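Local coordinates for Lmaj004144AAA protein (Leishmania major, PDB 1Y63) that probably acts as a broad-specificity nucleoside monophosphate kinase and ATPase of the adenylate kinase family, AK6 subfamily, thought to take part in the late maturation of the small ribosomal subunit, at residues A[16-21]-A[112-117]. Residues are numbered along the deposited sequence; the frame is centred on the assembly and turned at random.
With ADP (adenosine-5'-diphosphate), chain Q.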
ATOM      1  N   THR A  16       2.367  -0.942  -0.322  1.00 17.70           N
ATOM      2  CA  THR A  16       1.987  -1.121  -1.714  1.00 18.92           C
ATOM      3  C   THR A  16       2.520  -2.486  -2.219  1.00 19.48           C
ATOM      4  O   THR A  16       3.167  -3.228  -1.465  1.00 18.07           O
ATOM      5  CB  THR A  16       2.458   0.082  -2.558  1.00 18.98           C
ATOM      6  OG1 THR A  16       1.872   0.012  -3.865  1.00 21.87           O
ATOM      7  CG2 THR A  16       4.010   0.121  -2.699  1.00 19.81           C
ATOM      8  N   GLY A  17       2.189  -2.847  -3.451  1.00 17.96           N
ATOM      9  CA  GLY A  17       2.416  -4.186  -3.940  1.00 18.49           C
ATOM     10  C   GLY A  17       1.253  -4.651  -4.785  1.00 17.84           C
ATOM     11  O   GLY A  17       0.133  -4.148  -4.673  1.00 17.13           O
ATOM     12  N   THR A  18       1.524  -5.622  -5.634  1.00 18.10           N
ATOM     13  CA  THR A  18       0.500  -6.249  -6.454  1.00 18.57           C
ATOM     14  C   THR A  18      -0.698  -6.729  -5.628  1.00 18.47           C
ATOM     15  O   THR A  18      -0.538  -7.171  -4.460  1.00 18.32           O
ATOM     16  CB  THR A  18       1.113  -7.481  -7.141  1.00 18.38           C
ATOM     17  OG1 THR A  18       2.327  -7.108  -7.772  1.00 19.28           O
ATOM     18  CG2 THR A  18       0.189  -8.067  -8.153  1.00 20.06           C
ATOM     19  N   PRO A  19      -1.918  -6.620  -6.197  1.00 18.21           N
ATOM     20  CA  PRO A  19      -3.044  -7.277  -5.548  1.00 16.88           C
ATOM     21  C   PRO A  19      -2.701  -8.731  -5.156  1.00 17.81           C
ATOM     22  O   PRO A  19      -2.135  -9.488  -5.952  1.00 18.48           O
ATOM     23  CB  PRO A  19      -4.127  -7.223  -6.629  1.00 18.17           C
ATOM     24  CG  PRO A  19      -3.828  -5.956  -7.359  1.00 19.46           C
ATOM     25  CD  PRO A  19      -2.338  -5.928  -7.440  1.00 20.58           C
ATOM     26  N   GLY A  20      -3.029  -9.066  -3.919  1.00 18.30           N
ATOM     27  CA  GLY A  20      -2.840 -10.386  -3.356  1.00 17.86           C
ATOM     28  C   GLY A  20      -1.537 -10.548  -2.565  1.00 19.24           C
ATOM     29  O   GLY A  20      -1.350 -11.609  -1.947  1.00 19.89           O
ATOM     30  N   THR A  21      -0.645  -9.555  -2.572  1.00 19.04           N
ATOM     31  CA  THR A  21       0.621  -9.647  -1.836  1.00 17.56           C
ATOM     32  C   THR A  21       0.536  -9.512  -0.312  1.00 19.46           C
ATOM     33  O   THR A  21       1.501  -9.826   0.399  1.00 19.42           O
ATOM     34  CB  THR A  21       1.679  -8.641  -2.369  1.00 18.35           C
ATOM     35  OG1 THR A  21       1.128  -7.310  -2.371  1.00 18.98           O
ATOM     36  CG2 THR A  21       2.098  -9.050  -3.777  1.00 20.47           C
ATOM     37  N   GLU A 112       3.710 -19.054  -6.859  1.00 23.64           N
ATOM     38  CA  GLU A 112       2.819 -20.110  -6.369  1.00 24.30           C
ATOM     39  C   GLU A 112       1.880 -19.657  -5.250  1.00 25.14           C
ATOM     40  O   GLU A 112       0.678 -19.976  -5.242  1.00 22.60           O
ATOM     41  CB  GLU A 112       3.615 -21.325  -5.879  1.00 27.62           C
ATOM     42  CG  GLU A 112       4.215 -22.153  -6.978  0.50 30.00           C
ATOM     43  CD  GLU A 112       5.394 -22.978  -6.494  0.10 28.40           C
ATOM     44  OE1 GLU A 112       5.281 -23.612  -5.426  0.10 27.84           O
ATOM     45  OE2 GLU A 112       6.436 -22.983  -7.183  0.10 28.83           O
ATOM     46  N   VAL A 113       2.427 -18.902  -4.306  1.00 21.97           N
ATOM     47  CA  VAL A 113       1.636 -18.409  -3.169  1.00 21.97           C
ATOM     48  C   VAL A 113       0.627 -17.384  -3.658  1.00 20.47           C
ATOM     49  O   VAL A 113      -0.523 -17.405  -3.264  1.00 20.34           O
ATOM     50  CB  VAL A 113       2.563 -17.852  -2.060  1.00 22.92           C
ATOM     51  CG1 VAL A 113       1.772 -17.212  -0.922  1.00 27.20           C
ATOM     52  CG2 VAL A 113       3.431 -18.969  -1.498  1.00 26.32           C
ATOM     53  N   LEU A 114       1.070 -16.490  -4.535  1.00 19.74           N
ATOM     54  CA  LEU A 114       0.195 -15.433  -5.052  1.00 17.70           C
ATOM     55  C   LEU A 114      -0.972 -15.990  -5.841  1.00 19.40           C
ATOM     56  O   LEU A 114      -2.128 -15.561  -5.694  1.00 19.45           O
ATOM     57  CB  LEU A 114       0.999 -14.462  -5.899  1.00 17.92           C
ATOM     58  CG  LEU A 114       0.234 -13.231  -6.369  1.00 19.10           C
ATOM     59  CD1 LEU A 114      -0.231 -12.430  -5.163  1.00 21.02           C
ATOM     60  CD2 LEU A 114       1.090 -12.343  -7.281  1.00 21.10           C
ATOM     61  N   PHE A 115      -0.670 -16.936  -6.713  1.00 18.94           N
ATOM     62  CA  PHE A 115      -1.724 -17.568  -7.518  1.00 18.75           C
ATOM     63  C   PHE A 115      -2.827 -18.150  -6.631  1.00 16.87           C
ATOM     64  O   PHE A 115      -4.019 -18.012  -6.925  1.00 19.16           O
ATOM     65  CB  PHE A 115      -1.098 -18.644  -8.393  1.00 17.01           C
ATOM     66  CG  PHE A 115      -2.033 -19.210  -9.434  1.00 16.95           C
ATOM     67  CD1 PHE A 115      -2.171 -18.609 -10.682  1.00 18.10           C
ATOM     68  CD2 PHE A 115      -2.787 -20.346  -9.152  1.00 16.46           C
ATOM     69  CE1 PHE A 115      -3.029 -19.144 -11.634  1.00 18.35           C
ATOM     70  CE2 PHE A 115      -3.642 -20.890 -10.105  1.00 18.34           C
ATOM     71  CZ  PHE A 115      -3.770 -20.272 -11.342  1.00 16.74           C
ATOM     72  N   GLU A 116      -2.429 -18.807  -5.548  1.00 19.79           N
ATOM     73  CA  GLU A 116      -3.406 -19.420  -4.648  1.00 20.77           C
ATOM     74  C   GLU A 116      -4.246 -18.372  -3.934  1.00 20.80           C
ATOM     75  O   GLU A 116      -5.460 -18.504  -3.811  1.00 21.22           O
ATOM     76  CB  GLU A 116      -2.691 -20.359  -3.672  1.00 22.63           C
ATOM     77  CG  GLU A 116      -2.066 -21.562  -4.356  0.50 20.99           C
ATOM     78  CD  GLU A 116      -1.107 -22.362  -3.468  0.50 31.68           C
ATOM     79  OE1 GLU A 116      -0.676 -21.855  -2.408  0.50 38.84           O
ATOM     80  OE2 GLU A 116      -0.773 -23.509  -3.851  0.50 35.93           O
ATOM     81  N   ARG A 117      -3.602 -17.303  -3.467  1.00 20.10           N
ATOM     82  CA  ARG A 117      -4.327 -16.222  -2.822  1.00 20.54           C
ATOM     83  C   ARG A 117      -5.361 -15.600  -3.742  1.00 22.34           C
ATOM     84  O   ARG A 117      -6.472 -15.295  -3.342  1.00 23.11           O
ATOM     85  CB  ARG A 117      -3.358 -15.140  -2.365  1.00 20.94           C
ATOM     86  CG  ARG A 117      -2.483 -15.550  -1.227  1.00 18.96           C
ATOM     87  CD  ARG A 117      -1.566 -14.422  -0.844  1.00 19.69           C
ATOM     88  NE  ARG A 117      -0.607 -14.830   0.203  1.00 18.76           N
ATOM     89  CZ  ARG A 117       0.356 -14.031   0.661  1.00 20.43           C
ATOM     90  NH1 ARG A 117       0.509 -12.796   0.176  1.00 20.54           N
ATOM     91  NH2 ARG A 117       1.220 -14.481   1.552  1.00 19.58           N
TER
HETATM   92  PB  ADP Q 301      -3.936  -7.343  -0.792  1.00 13.55           P
HETATM   93  O1B ADP Q 301      -4.710  -7.621  -2.066  1.00 13.55           O
HETATM   94  O2B ADP Q 301      -2.493  -7.017  -1.112  1.00 12.35           O
HETATM   95  O3B ADP Q 301      -4.607  -6.340   0.142  1.00 12.14           O
HETATM   96  PA  ADP Q 301      -4.618  -9.227   1.312  1.00 13.99           P
HETATM   97  O1A ADP Q 301      -4.095  -8.571   2.572  1.00 13.62           O
HETATM   98  O2A ADP Q 301      -6.112  -9.063   1.037  1.00 14.81           O
HETATM   99  O3A ADP Q 301      -3.803  -8.755   0.031  1.00 11.85           O
HETATM  100  O5' ADP Q 301      -4.254 -10.789   1.325  0.50 13.90           O
HETATM  101  C5' ADP Q 301      -5.155 -11.713   0.732  0.50 13.24           C
HETATM  102  C4' ADP Q 301      -5.063 -12.969   1.565  0.50 10.71           C
HETATM  103  O4' ADP Q 301      -3.720 -13.444   1.562  0.50 15.75           O
HETATM  104  C3' ADP Q 301      -5.397 -12.765   3.032  0.50 12.86           C
HETATM  105  O3' ADP Q 301      -6.796 -12.767   3.301  0.50 14.69           O
HETATM  106  C2' ADP Q 301      -4.681 -13.928   3.662  0.50 16.61           C
HETATM  107  O2' ADP Q 301      -5.394 -15.138   3.426  0.50 18.42           O
HETATM  108  C1' ADP Q 301      -3.431 -14.028   2.830  0.50 15.72           C
HETATM  109  N9  ADP Q 301      -2.222 -13.356   3.338  1.00 16.44           N
HETATM  110  C8  ADP Q 301      -1.858 -12.033   3.271  1.00 17.22           C
HETATM  111  N7  ADP Q 301      -0.626 -11.843   3.794  1.00 16.98           N
HETATM  112  C5  ADP Q 301      -0.179 -13.085   4.188  1.00 14.15           C
HETATM  113  C6  ADP Q 301       1.045 -13.569   4.805  1.00 20.07           C
HETATM  114  N6  ADP Q 301       2.051 -12.719   5.089  1.00 18.05           N
HETATM  115  N1  ADP Q 301       1.114 -14.896   5.046  1.00 16.09           N
HETATM  116  C2  ADP Q 301       0.088 -15.730   4.730  1.00 18.29           C
HETATM  117  N3  ADP Q 301      -1.079 -15.381   4.157  1.00 16.17           N
HETATM  118  C4  ADP Q 301      -1.238 -14.057   3.881  1.00 15.76           C
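R117 reaches from segment 112-117 of helix 111-120 to the backbone of the P-loop and donates a nearly straight hydrogen bond from NH1 to G20 O (3.1 Å, N-H...O angle 175°). The acceptor lies in the guanidinium plane, and the donor sits on a lone pair in the carbonyl plane of G20. CG stands anti to the carbonyl carbon (chi1 -70°) and the chain runs extended to NE, bringing CD to 3.0 Å from G20 O as it passes. At the other end of the group, NH2 bonds to N158 O, so carbonyls of two separate parts of the chain hold the guanidinium, which should restrict its rotation. Adenine atom C4 of ADP lies 3.3 Å above one face of the guanidinium, offset toward that group's rim.

The nonpolar part rests on L114. Its CD1 meets G20 C at 3.5 Å and packs alongside the peptide leading into T21, while T21 CG2 stands 4.3 Å from the same methyl. P19 O is buried here without a polar partner. G20, whose positive phi (95°) suits glycine in the type II turn T18-T21, meets L114 CD1 with bare backbone.

The turn itself is closed by T21 N and T21 OG1, both donating to T18 O, OG1 at 2.7 Å. On the phosphate side, G20 N donates to ADP O1B (2.9 Å), as expected of a Walker A loop.

Helix 111-120 thus flanks the loop that joins strand 12-16 to helix 23-33, with E135 of helix 125-136 touching both L114 and T21, and L107 of strand 103-108 against T21.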